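PDB 1JMX: amine Dehydrogenase from Pseudomonas putida, which probably transfers electrons through two covalently bound hemes c, as the heme-carrying alpha subunit of a quinohemoprotein amine dehydrogenase. Local coordinates for residues S6-Q9 / N10-G14; S40-R43 / M44-M47; V123-H126 / L127-P131. All blocks are in the same frame, centred on the assembly; numbering follows the deposited sequence.

Contact 1: residues S6-Q9 / N10-G14; sequences SLLQ and NKCMG. With HEC (heme c), chain F.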
loop_
_atom_site.group_PDB
_atom_site.type_symbol
_atom_site.label_atom_id
_atom_site.label_comp_id
_atom_site.label_asym_id
_atom_site.label_seq_id
_atom_site.Cartn_x
_atom_site.Cartn_y
_atom_site.Cartn_z
ATOM N N SER A 6 -21.150 -29.689 0.851
ATOM C CA SER A 6 -21.095 -30.132 2.236
ATOM C C SER A 6 -20.077 -29.329 3.031
ATOM O O SER A 6 -20.311 -29.044 4.198
ATOM C CB SER A 6 -20.818 -31.639 2.332
ATOM O OG SER A 6 -19.470 -31.915 2.664
ATOM N N LEU A 7 -18.953 -28.976 2.403
ATOM C CA LEU A 7 -17.917 -28.165 3.052
ATOM C C LEU A 7 -18.443 -26.754 3.286
ATOM O O LEU A 7 -18.129 -26.120 4.288
ATOM C CB LEU A 7 -16.654 -28.099 2.191
ATOM C CG LEU A 7 -15.593 -29.175 2.413
ATOM C CD1 LEU A 7 -14.472 -29.015 1.401
ATOM C CD2 LEU A 7 -15.052 -29.074 3.824
ATOM N N LEU A 8 -19.229 -26.268 2.336
ATOM C CA LEU A 8 -19.840 -24.948 2.419
ATOM C C LEU A 8 -20.662 -24.844 3.694
ATOM O O LEU A 8 -20.620 -23.839 4.397
ATOM C CB LEU A 8 -20.780 -24.730 1.236
ATOM C CG LEU A 8 -20.396 -23.724 0.165
ATOM C CD1 LEU A 8 -21.600 -23.520 -0.733
ATOM C CD2 LEU A 8 -19.970 -22.412 0.798
ATOM N N GLN A 9 -21.439 -25.884 3.966
ATOM C CA GLN A 9 -22.276 -25.920 5.152
ATOM C C GLN A 9 -21.496 -26.170 6.448
ATOM O O GLN A 9 -21.675 -25.452 7.421
ATOM C CB GLN A 9 -23.359 -26.976 4.969
ATOM C CG GLN A 9 -24.399 -26.992 6.060
ATOM C CD GLN A 9 -24.435 -28.321 6.760
ATOM O OE1 GLN A 9 -23.602 -28.598 7.627
ATOM N NE2 GLN A 9 -25.365 -29.173 6.361
ATOM N N ASN A 10 -20.632 -27.179 6.450
ATOM C CA ASN A 10 -19.837 -27.541 7.627
ATOM C C ASN A 10 -18.903 -26.440 8.126
ATOM O O ASN A 10 -18.611 -26.362 9.322
ATOM C CB ASN A 10 -18.947 -28.761 7.337
ATOM C CG ASN A 10 -19.718 -30.066 7.236
ATOM O OD1 ASN A 10 -20.961 -30.096 7.167
ATOM N ND2 ASN A 10 -18.973 -31.169 7.199
ATOM N N LYS A 11 -18.411 -25.618 7.204
ATOM C CA LYS A 11 -17.448 -24.576 7.537
ATOM C C LYS A 11 -17.914 -23.125 7.534
ATOM O O LYS A 11 -17.298 -22.278 8.177
ATOM C CB LYS A 11 -16.251 -24.704 6.595
ATOM C CG LYS A 11 -15.493 -26.022 6.699
ATOM C CD LYS A 11 -14.550 -26.021 7.881
ATOM C CE LYS A 11 -13.831 -27.343 8.013
ATOM N NZ LYS A 11 -12.910 -27.329 9.183
ATOM N N CYS A 12 -18.986 -22.831 6.814
ATOM C CA CYS A 12 -19.465 -21.450 6.706
ATOM C C CYS A 12 -20.762 -21.191 7.467
ATOM O O CYS A 12 -20.992 -20.077 7.947
ATOM C CB CYS A 12 -19.615 -21.071 5.219
ATOM S SG CYS A 12 -18.201 -21.782 4.306
ATOM N N MET A 13 -21.605 -22.219 7.556
ATOM C CA MET A 13 -22.883 -22.141 8.261
ATOM C C MET A 13 -22.553 -21.768 9.710
ATOM O O MET A 13 -21.450 -22.033 10.192
ATOM C CB MET A 13 -23.577 -23.504 8.186
ATOM C CG MET A 13 -24.992 -23.573 8.699
ATOM S SD MET A 13 -25.190 -25.061 9.719
ATOM C CE MET A 13 -25.879 -24.345 11.208
ATOM N N GLY A 14 -23.492 -21.159 10.418
ATOM C CA GLY A 14 -23.171 -20.762 11.775
ATOM C C GLY A 14 -22.930 -19.263 11.784
ATOM O O GLY A 14 -23.296 -18.590 12.740
HETATM FE FE HEC F . -17.734 -15.342 5.945
HETATM C CHA HEC F . -18.354 -12.145 5.074
HETATM C CHB HEC F . -17.485 -16.194 2.682
HETATM C CHC HEC F . -17.130 -18.583 6.835
HETATM C CHD HEC F . -17.997 -14.489 9.259
HETATM N NA HEC F . -17.887 -14.377 4.247
HETATM C C1A HEC F . -18.148 -13.047 4.051
HETATM C C2A HEC F . -18.184 -12.718 2.632
HETATM C C3A HEC F . -17.939 -13.860 1.970
HETATM C C4A HEC F . -17.753 -14.889 2.970
HETATM C CMA HEC F . -17.874 -14.028 0.465
HETATM C CAA HEC F . -18.447 -11.351 2.044
HETATM C CBA HEC F . -17.126 -10.685 1.729
HETATM C CGA HEC F . -17.282 -9.298 1.136
HETATM O O1A HEC F . -18.418 -8.826 0.961
HETATM O O2A HEC F . -16.247 -8.671 0.841
HETATM N NB HEC F . -17.380 -17.015 4.981
HETATM C C1B HEC F . -17.307 -17.204 3.599
HETATM C C2B HEC F . -17.047 -18.553 3.222
HETATM C C3B HEC F . -16.958 -19.238 4.402
HETATM C C4B HEC F . -17.152 -18.284 5.485
HETATM C CMB HEC F . -16.915 -19.094 1.783
HETATM C CAB HEC F . -16.712 -20.731 4.477
HETATM C CBB HEC F . -15.273 -21.251 4.418
HETATM N NC HEC F . -17.591 -16.319 7.674
HETATM C C1C HEC F . -17.332 -17.671 7.859
HETATM C C2C HEC F . -17.302 -18.025 9.256
HETATM C C3C HEC F . -17.555 -16.902 9.936
HETATM C C4C HEC F . -17.725 -15.826 8.954
HETATM C CMC HEC F . -17.047 -19.423 9.817
HETATM C CAC HEC F . -17.867 -16.865 11.424
HETATM C CBC HEC F . -16.775 -16.784 12.472
HETATM N ND HEC F . -18.095 -13.669 6.963
HETATM C C1D HEC F . -18.169 -13.474 8.325
HETATM C C2D HEC F . -18.455 -12.072 8.660
HETATM C C3D HEC F . -18.548 -11.440 7.455
HETATM C C4D HEC F . -18.328 -12.427 6.440
HETATM C CMD HEC F . -18.612 -11.470 10.061
HETATM C CAD HEC F . -18.828 -9.965 7.171
HETATM C CBD HEC F . -17.623 -9.039 7.210
HETATM C CGD HEC F . -16.538 -9.430 6.236
HETATM O O1D HEC F . -15.498 -9.932 6.667
HETATM O O2D HEC F . -16.713 -9.239 5.023
#

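Contact 2: residues S40-R43 / M44-M47; sequences SIAR and MQVM. With HEC (heme c), chain F.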
loop_
_atom_site.group_PDB
_atom_site.type_symbol
_atom_site.label_atom_id
_atom_site.label_comp_id
_atom_site.label_asym_id
_atom_site.label_seq_id
_atom_site.Cartn_x
_atom_site.Cartn_y
_atom_site.Cartn_z
ATOM N N SER A 40 -11.253 -14.138 -0.032
ATOM C CA SER A 40 -12.394 -14.008 0.875
ATOM C C SER A 40 -12.309 -15.036 1.995
ATOM O O SER A 40 -12.531 -14.710 3.158
ATOM C CB SER A 40 -13.705 -14.190 0.123
ATOM O OG SER A 40 -13.928 -13.098 -0.723
ATOM N N ILE A 41 -11.980 -16.274 1.629
ATOM C CA ILE A 41 -11.859 -17.356 2.594
ATOM C C ILE A 41 -10.684 -17.110 3.540
ATOM O O ILE A 41 -10.779 -17.369 4.741
ATOM C CB ILE A 41 -11.727 -18.716 1.894
ATOM C CG1 ILE A 41 -12.996 -18.990 1.077
ATOM C CG2 ILE A 41 -11.487 -19.813 2.922
ATOM C CD1 ILE A 41 -12.903 -20.172 0.129
ATOM N N ALA A 42 -9.590 -16.586 2.997
ATOM C CA ALA A 42 -8.415 -16.265 3.794
ATOM C C ALA A 42 -8.770 -15.170 4.802
ATOM O O ALA A 42 -8.235 -15.149 5.905
ATOM C CB ALA A 42 -7.283 -15.812 2.907
ATOM N N ARG A 43 -9.659 -14.255 4.418
ATOM C CA ARG A 43 -10.081 -13.188 5.324
ATOM C C ARG A 43 -10.882 -13.795 6.463
ATOM O O ARG A 43 -10.806 -13.331 7.588
ATOM C CB ARG A 43 -10.931 -12.130 4.613
ATOM C CG ARG A 43 -10.155 -11.243 3.653
ATOM C CD ARG A 43 -10.799 -9.876 3.454
ATOM N NE ARG A 43 -12.155 -9.933 2.913
ATOM C CZ ARG A 43 -13.254 -9.917 3.658
ATOM N NH1 ARG A 43 -13.160 -9.858 4.978
ATOM N NH2 ARG A 43 -14.443 -9.902 3.084
ATOM N N MET A 44 -11.646 -14.836 6.155
ATOM C CA MET A 44 -12.450 -15.512 7.157
ATOM C C MET A 44 -11.564 -16.128 8.234
ATOM O O MET A 44 -11.922 -16.131 9.413
ATOM C CB MET A 44 -13.316 -16.591 6.515
ATOM C CG MET A 44 -14.297 -16.075 5.505
ATOM S SD MET A 44 -15.353 -14.788 6.173
ATOM C CE MET A 44 -14.874 -13.334 5.134
ATOM N N GLN A 45 -10.396 -16.621 7.826
ATOM C CA GLN A 45 -9.452 -17.248 8.746
ATOM C C GLN A 45 -8.710 -16.239 9.597
ATOM O O GLN A 45 -8.609 -16.387 10.806
ATOM C CB GLN A 45 -8.426 -18.060 7.977
ATOM C CG GLN A 45 -8.995 -19.176 7.146
ATOM C CD GLN A 45 -7.983 -19.673 6.162
ATOM O OE1 GLN A 45 -8.001 -19.288 4.998
ATOM N NE2 GLN A 45 -7.050 -20.485 6.636
ATOM N N VAL A 46 -8.183 -15.217 8.943
ATOM C CA VAL A 46 -7.415 -14.170 9.600
ATOM C C VAL A 46 -8.258 -13.246 10.486
ATOM O O VAL A 46 -7.903 -12.980 11.632
ATOM C CB VAL A 46 -6.618 -13.355 8.527
ATOM C CG1 VAL A 46 -6.173 -12.017 9.059
ATOM C CG2 VAL A 46 -5.419 -14.158 8.058
ATOM N N MET A 47 -9.402 -12.812 9.965
ATOM C CA MET A 47 -10.282 -11.894 10.674
ATOM C C MET A 47 -11.332 -12.520 11.569
ATOM O O MET A 47 -11.555 -12.047 12.677
ATOM C CB MET A 47 -10.997 -10.978 9.679
ATOM C CG MET A 47 -10.070 -10.114 8.852
ATOM S SD MET A 47 -10.926 -9.054 7.673
ATOM C CE MET A 47 -9.490 -8.291 6.870
HETATM FE FE HEC F . -17.734 -15.342 5.945
HETATM C CHA HEC F . -18.354 -12.145 5.074
HETATM C CHB HEC F . -17.485 -16.194 2.682
HETATM C CHC HEC F . -17.130 -18.583 6.835
HETATM C CHD HEC F . -17.997 -14.489 9.259
HETATM N NA HEC F . -17.887 -14.377 4.247
HETATM C C1A HEC F . -18.148 -13.047 4.051
HETATM C C2A HEC F . -18.184 -12.718 2.632
HETATM C C3A HEC F . -17.939 -13.860 1.970
HETATM C C4A HEC F . -17.753 -14.889 2.970
HETATM C CMA HEC F . -17.874 -14.028 0.465
HETATM C CAA HEC F . -18.447 -11.351 2.044
HETATM C CBA HEC F . -17.126 -10.685 1.729
HETATM C CGA HEC F . -17.282 -9.298 1.136
HETATM O O1A HEC F . -18.418 -8.826 0.961
HETATM O O2A HEC F . -16.247 -8.671 0.841
HETATM N NB HEC F . -17.380 -17.015 4.981
HETATM C C1B HEC F . -17.307 -17.204 3.599
HETATM C C2B HEC F . -17.047 -18.553 3.222
HETATM C C3B HEC F . -16.958 -19.238 4.402
HETATM C C4B HEC F . -17.152 -18.284 5.485
HETATM C CMB HEC F . -16.915 -19.094 1.783
HETATM C CAB HEC F . -16.712 -20.731 4.477
HETATM C CBB HEC F . -15.273 -21.251 4.418
HETATM N NC HEC F . -17.591 -16.319 7.674
HETATM C C1C HEC F . -17.332 -17.671 7.859
HETATM C C2C HEC F . -17.302 -18.025 9.256
HETATM C C3C HEC F . -17.555 -16.902 9.936
HETATM C C4C HEC F . -17.725 -15.826 8.954
HETATM C CMC HEC F . -17.047 -19.423 9.817
HETATM C CAC HEC F . -17.867 -16.865 11.424
HETATM C CBC HEC F . -16.775 -16.784 12.472
HETATM N ND HEC F . -18.095 -13.669 6.963
HETATM C C1D HEC F . -18.169 -13.474 8.325
HETATM C C2D HEC F . -18.455 -12.072 8.660
HETATM C C3D HEC F . -18.548 -11.440 7.455
HETATM C C4D HEC F . -18.328 -12.427 6.440
HETATM C CMD HEC F . -18.612 -11.470 10.061
HETATM C CAD HEC F . -18.828 -9.965 7.171
HETATM C CBD HEC F . -17.623 -9.039 7.210
HETATM C CGD HEC F . -16.538 -9.430 6.236
HETATM O O1D HEC F . -15.498 -9.932 6.667
HETATM O O2D HEC F . -16.713 -9.239 5.023
#

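Contact 3: residues V123-H126 / L127-P131; sequences VNFH and LGQWP. With HEC (heme c), chain E.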
loop_
_atom_site.group_PDB
_atom_site.type_symbol
_atom_site.label_atom_id
_atom_site.label_comp_id
_atom_site.label_asym_id
_atom_site.label_seq_id
_atom_site.Cartn_x
_atom_site.Cartn_y
_atom_site.Cartn_z
ATOM N N VAL A 123 -18.850 -1.669 1.736
ATOM C CA VAL A 123 -18.458 -0.352 2.243
ATOM C C VAL A 123 -18.464 -0.313 3.780
ATOM O O VAL A 123 -17.531 0.204 4.394
ATOM C CB VAL A 123 -19.365 0.767 1.695
ATOM C CG1 VAL A 123 -19.008 2.095 2.337
ATOM C CG2 VAL A 123 -19.208 0.871 0.195
ATOM N N ASN A 124 -19.504 -0.880 4.393
ATOM C CA ASN A 124 -19.614 -0.924 5.852
ATOM C C ASN A 124 -18.488 -1.735 6.470
ATOM O O ASN A 124 -17.983 -1.381 7.528
ATOM C CB ASN A 124 -20.972 -1.490 6.281
ATOM C CG ASN A 124 -22.080 -0.468 6.185
ATOM O OD1 ASN A 124 -22.225 0.382 7.054
ATOM N ND2 ASN A 124 -22.854 -0.534 5.118
ATOM N N PHE A 125 -18.101 -2.823 5.809
ATOM C CA PHE A 125 -17.009 -3.659 6.293
ATOM C C PHE A 125 -15.690 -2.890 6.314
ATOM O O PHE A 125 -14.906 -3.040 7.237
ATOM C CB PHE A 125 -16.840 -4.918 5.435
ATOM C CG PHE A 125 -15.477 -5.565 5.568
ATOM C CD1 PHE A 125 -14.520 -5.418 4.563
ATOM C CD2 PHE A 125 -15.130 -6.266 6.720
ATOM C CE1 PHE A 125 -13.251 -5.951 4.710
ATOM C CE2 PHE A 125 -13.857 -6.803 6.873
ATOM C CZ PHE A 125 -12.918 -6.643 5.867
ATOM N N HIS A 126 -15.433 -2.104 5.274
ATOM C CA HIS A 126 -14.200 -1.331 5.195
ATOM C C HIS A 126 -14.058 -0.344 6.338
ATOM O O HIS A 126 -13.078 -0.391 7.079
ATOM C CB HIS A 126 -14.106 -0.601 3.855
ATOM C CG HIS A 126 -13.649 -1.474 2.735
ATOM N ND1 HIS A 126 -14.462 -2.352 2.052
ATOM C CD2 HIS A 126 -12.413 -1.639 2.210
ATOM C CE1 HIS A 126 -13.718 -3.004 1.174
ATOM N NE2 HIS A 126 -12.470 -2.602 1.235
ATOM N N LEU A 127 -15.041 0.541 6.481
ATOM C CA LEU A 127 -15.019 1.542 7.542
ATOM C C LEU A 127 -15.117 0.878 8.921
ATOM O O LEU A 127 -14.635 1.423 9.905
ATOM C CB LEU A 127 -16.164 2.548 7.362
ATOM C CG LEU A 127 -15.899 4.032 7.646
ATOM C CD1 LEU A 127 -17.220 4.728 7.843
ATOM C CD2 LEU A 127 -15.019 4.245 8.860
ATOM N N GLY A 128 -15.725 -0.306 8.976
ATOM C CA GLY A 128 -15.858 -1.017 10.236
ATOM C C GLY A 128 -14.584 -1.706 10.678
ATOM O O GLY A 128 -14.215 -1.642 11.846
ATOM N N GLN A 129 -13.912 -2.354 9.727
ATOM C CA GLN A 129 -12.665 -3.069 9.981
ATOM C C GLN A 129 -11.473 -2.109 10.145
ATOM O O GLN A 129 -10.554 -2.377 10.920
ATOM C CB GLN A 129 -12.394 -4.059 8.843
ATOM C CG GLN A 129 -11.279 -5.061 9.127
ATOM C CD GLN A 129 -11.623 -6.015 10.256
ATOM O OE1 GLN A 129 -12.787 -6.179 10.605
ATOM N NE2 GLN A 129 -10.609 -6.642 10.835
ATOM N N TRP A 130 -11.498 -1.003 9.404
ATOM C CA TRP A 130 -10.442 0.001 9.469
ATOM C C TRP A 130 -11.071 1.364 9.738
ATOM O O TRP A 130 -11.312 2.135 8.815
ATOM C CB TRP A 130 -9.639 0.027 8.163
ATOM C CG TRP A 130 -9.030 -1.285 7.853
ATOM C CD1 TRP A 130 -8.035 -1.895 8.540
ATOM C CD2 TRP A 130 -9.467 -2.221 6.860
ATOM N NE1 TRP A 130 -7.831 -3.161 8.056
ATOM C CE2 TRP A 130 -8.699 -3.390 7.025
ATOM C CE3 TRP A 130 -10.444 -2.187 5.856
ATOM C CZ2 TRP A 130 -8.874 -4.524 6.228
ATOM C CZ3 TRP A 130 -10.621 -3.316 5.059
ATOM C CH2 TRP A 130 -9.838 -4.469 5.254
ATOM N N PRO A 131 -11.359 1.670 11.019
ATOM C CA PRO A 131 -11.967 2.938 11.439
ATOM C C PRO A 131 -11.235 4.199 10.966
ATOM O O PRO A 131 -11.859 5.227 10.754
ATOM C CB PRO A 131 -11.966 2.823 12.968
ATOM C CG PRO A 131 -12.108 1.358 13.193
ATOM C CD PRO A 131 -11.138 0.796 12.187
HETATM FE FE HEC E . -10.983 -2.513 -0.304
HETATM C CHA HEC E . -10.394 -5.756 0.251
HETATM C CHB HEC E . -13.403 -3.377 -2.494
HETATM C CHC HEC E . -11.725 0.760 -0.754
HETATM C CHD HEC E . -8.541 -1.671 1.952
HETATM N NA HEC E . -11.714 -4.192 -0.990
HETATM C C1A HEC E . -11.352 -5.458 -0.661
HETATM C C2A HEC E . -12.114 -6.440 -1.378
HETATM C C3A HEC E . -12.951 -5.765 -2.164
HETATM C C4A HEC E . -12.712 -4.371 -1.910
HETATM C CMA HEC E . -13.973 -6.354 -3.120
HETATM C CAA HEC E . -11.979 -7.939 -1.230
HETATM C CBA HEC E . -13.292 -8.382 -0.587
HETATM C CGA HEC E . -13.439 -9.851 -0.285
HETATM O O1A HEC E . -12.544 -10.642 -0.532
HETATM O O2A HEC E . -14.478 -10.213 0.224
HETATM N NB HEC E . -12.268 -1.526 -1.385
HETATM C C1B HEC E . -13.226 -2.041 -2.259
HETATM C C2B HEC E . -14.038 -1.044 -2.870
HETATM C C3B HEC E . -13.592 0.139 -2.362
HETATM C C4B HEC E . -12.474 -0.163 -1.460
HETATM C CMB HEC E . -15.191 -1.281 -3.867
HETATM C CAB HEC E . -14.216 1.481 -2.717
HETATM C CBB HEC E . -15.105 2.102 -1.637
HETATM N NC HEC E . -10.262 -0.822 0.421
HETATM C C1C HEC E . -10.683 0.455 0.117
HETATM C C2C HEC E . -9.923 1.448 0.817
HETATM C C3C HEC E . -9.028 0.789 1.559
HETATM C C4C HEC E . -9.243 -0.636 1.335
HETATM C CMC HEC E . -10.125 2.961 0.705
HETATM C CAC HEC E . -7.931 1.483 2.336
HETATM C CBC HEC E . -8.163 1.930 3.766
HETATM N ND HEC E . -9.737 -3.493 0.860
HETATM C C1D HEC E . -8.785 -3.019 1.739
HETATM C C2D HEC E . -8.089 -4.114 2.419
HETATM C C3D HEC E . -8.666 -5.257 1.899
HETATM C C4D HEC E . -9.636 -4.845 0.965
HETATM C CMD HEC E . -6.982 -3.983 3.461
HETATM C CAD HEC E . -8.422 -6.745 2.176
HETATM C CBD HEC E . -7.319 -7.107 3.114
HETATM C CGD HEC E . -6.062 -7.405 2.367
HETATM O O1D HEC E . -5.904 -6.895 1.234
HETATM O O2D HEC E . -5.213 -8.153 2.900
#

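Contact 1: residues S6-Q9 / N10-G14
Gln-9 and Asn-10, neighbours in the last turns of helix 4-12, share the most surface here. Their side chains slant across each other on the outer side of the helix, with the two amide planes turned 46° apart. Asn-10 folds back along the helix: its CG sits beside its own backbone N and comes within 3.3 Å of Ser-6 O. The same carbonyl oxygen receives the backbone N-H of Asn-10 in a nearly straight bond, N to O 2.9 Å (169° at the hydrogen). Gln-9, with CG anti to the backbone N (chi1 -173°), also runs alongside Met-13 one turn on, and its CG lies 4.2 Å from Met-13 CB.

The inner side of the helix is apolar. Leu-7 CD2 meets the aliphatic stem of Lys-11 at CG, 4.2 Å away, while the helical bond from Lys-11 N to Leu-7 O ties the two backbones. Beyond its stem Lys-11 bends off and gives its NZ to the carbonyl of Gln-51. Leu-7 itself beds on Leu-60 and Thr-59 of helix 54-67. Leu-8 CD2 touches the sulfur of Cys-12, SG, at 4.0 Å. The Cys-12 amide still reaches Leu-8 O, N to O 3.1 Å, but from above the carbonyl plane, as the last turn runs out at Met-13.

Cys-12 SG is bonded at 1.8 Å to heme CAB, a carbon of a former vinyl group, in a thioether that ties the helix end to the porphyrin rim. Gly-14, with positive phi, carries the chain on to Cys-15, the second thioether, and to His-16, an axial ligand of the iron. A helix running out into Cys-x-x-Cys-His is the heme-attachment motif of c-type cytochromes.

Contact 2: residues S40-R43 / M44-M47
NH1 of Arg-43 is gripped from two directions near the guanidinium plane: by O1D of a heme propionate and, one helical turn on, by the sulfur of Met-47. The bond from Arg-43 NH1 to heme O1D is short and practically straight, 2.9 Å and 176° at the hydrogen. That from Arg-43 NH1 to Met-47 SD, 3.6 Å, is weak. The other amino group, NH2, bonds O2D of the same propionate at 3.1 Å and, weakly, O2A of the heme's second propionate; it also bonds a propionate of the second heme. One cation thus faces carboxylates of both hemes, which probably offsets part of their negative charge.

Met-47 runs fully extended from CB to CE, which brings its methyl, CE, to 4.0 Å from Arg-43 CD. Met-44 comes from another direction, its methyl CE lying over one face of the guanidinium, 3.9 Å from Arg-43 NH1. Its chain bends at chi2 (-55°), which brings SD to the heme iron at 2.5 Å, and again at chi3 (116°), which turns the methyl CE back to 3.4 Å from Ser-40 O, the same oxygen that takes the Met-44 backbone N-H. Ser-40 OG reaches the second heme instead, and Ile-41 CG1 rests on a methyl of the first.

His-16 binds the iron as the second protein ligand. The result is the His-Met axial coordination familiar from class I cytochromes c, here with an arginine of the methionine-bearing helix added between two hemes.

Contact 3: residues V123-H126 / L127-P131
Phe-125, His-126 and Trp-130 form the tight part of this helix end, an aromatic cluster in which His-126 and Trp-130 meet the heme. Phe-125 CE1 touches Trp-130 CZ3 at 3.7 Å, the two rings meeting obliquely with planes 76° apart. On the same phenyl ring Gln-129 CB makes an off-centre CH-pi contact, 4.2 Å from the Phe-125 centroid. The indole is sandwiched: Gln-129 CG lies over one face and the heme methyl CMD over the opposite one, each toward the rim. Trp-130 CH2 approaches heme C2D to 3.3 Å, and Trp-130 CE3 sits 3.4 Å from His-126 O. In place of Trp-130, an alanine would probably open a gap beside the heme edge, take one aromatic neighbour from Phe-125 and His-126, and leave an acidic side chain of another chain without the indole N-H.

The opposite end is looser within the helix. Val-123 and Asn-124 meet the following turn through backbone bonds, while Val-123 packs on helix 144-159; Asn-124 ND2 bonds Glu-120 O and its OD1 the backbone N of Val-122 of a neighbouring subunit. Gly-128 fits where a CB would strike Asn-124 O.

His-126 NE2 binds the heme iron at 2.1 Å, opposite His-104. Its ND1 is hydrogen-bonded to Leu-122 O, which, with the iron at NE2, helps to fix the rotation of the imidazole. Bis-histidine ligation is consistent with a heme that carries electrons.

How the contacts relate
Contact 1 lies at the outer rim of the heme-binding region, with exposed polar side chains on one side; contacts 2 and 3 are buried, partly under other subunits. Contacts 1 and 2 serve the same heme without touching, about 7 Å apart at nearest atoms: the first supplies a covalent tether, the second sulfur ligation and a cation. Contact 3 ligates the other heme by nitrogen, amid aromatic rings. Contacts 2 and 3 do touch, where Arg-43 makes a cation-pi contact with Phe-125 and Met-47 wedges among Phe-125, Gln-129 and Trp-130. Helices 34-48 and 116-129 thereby join the surroundings of the two hemes.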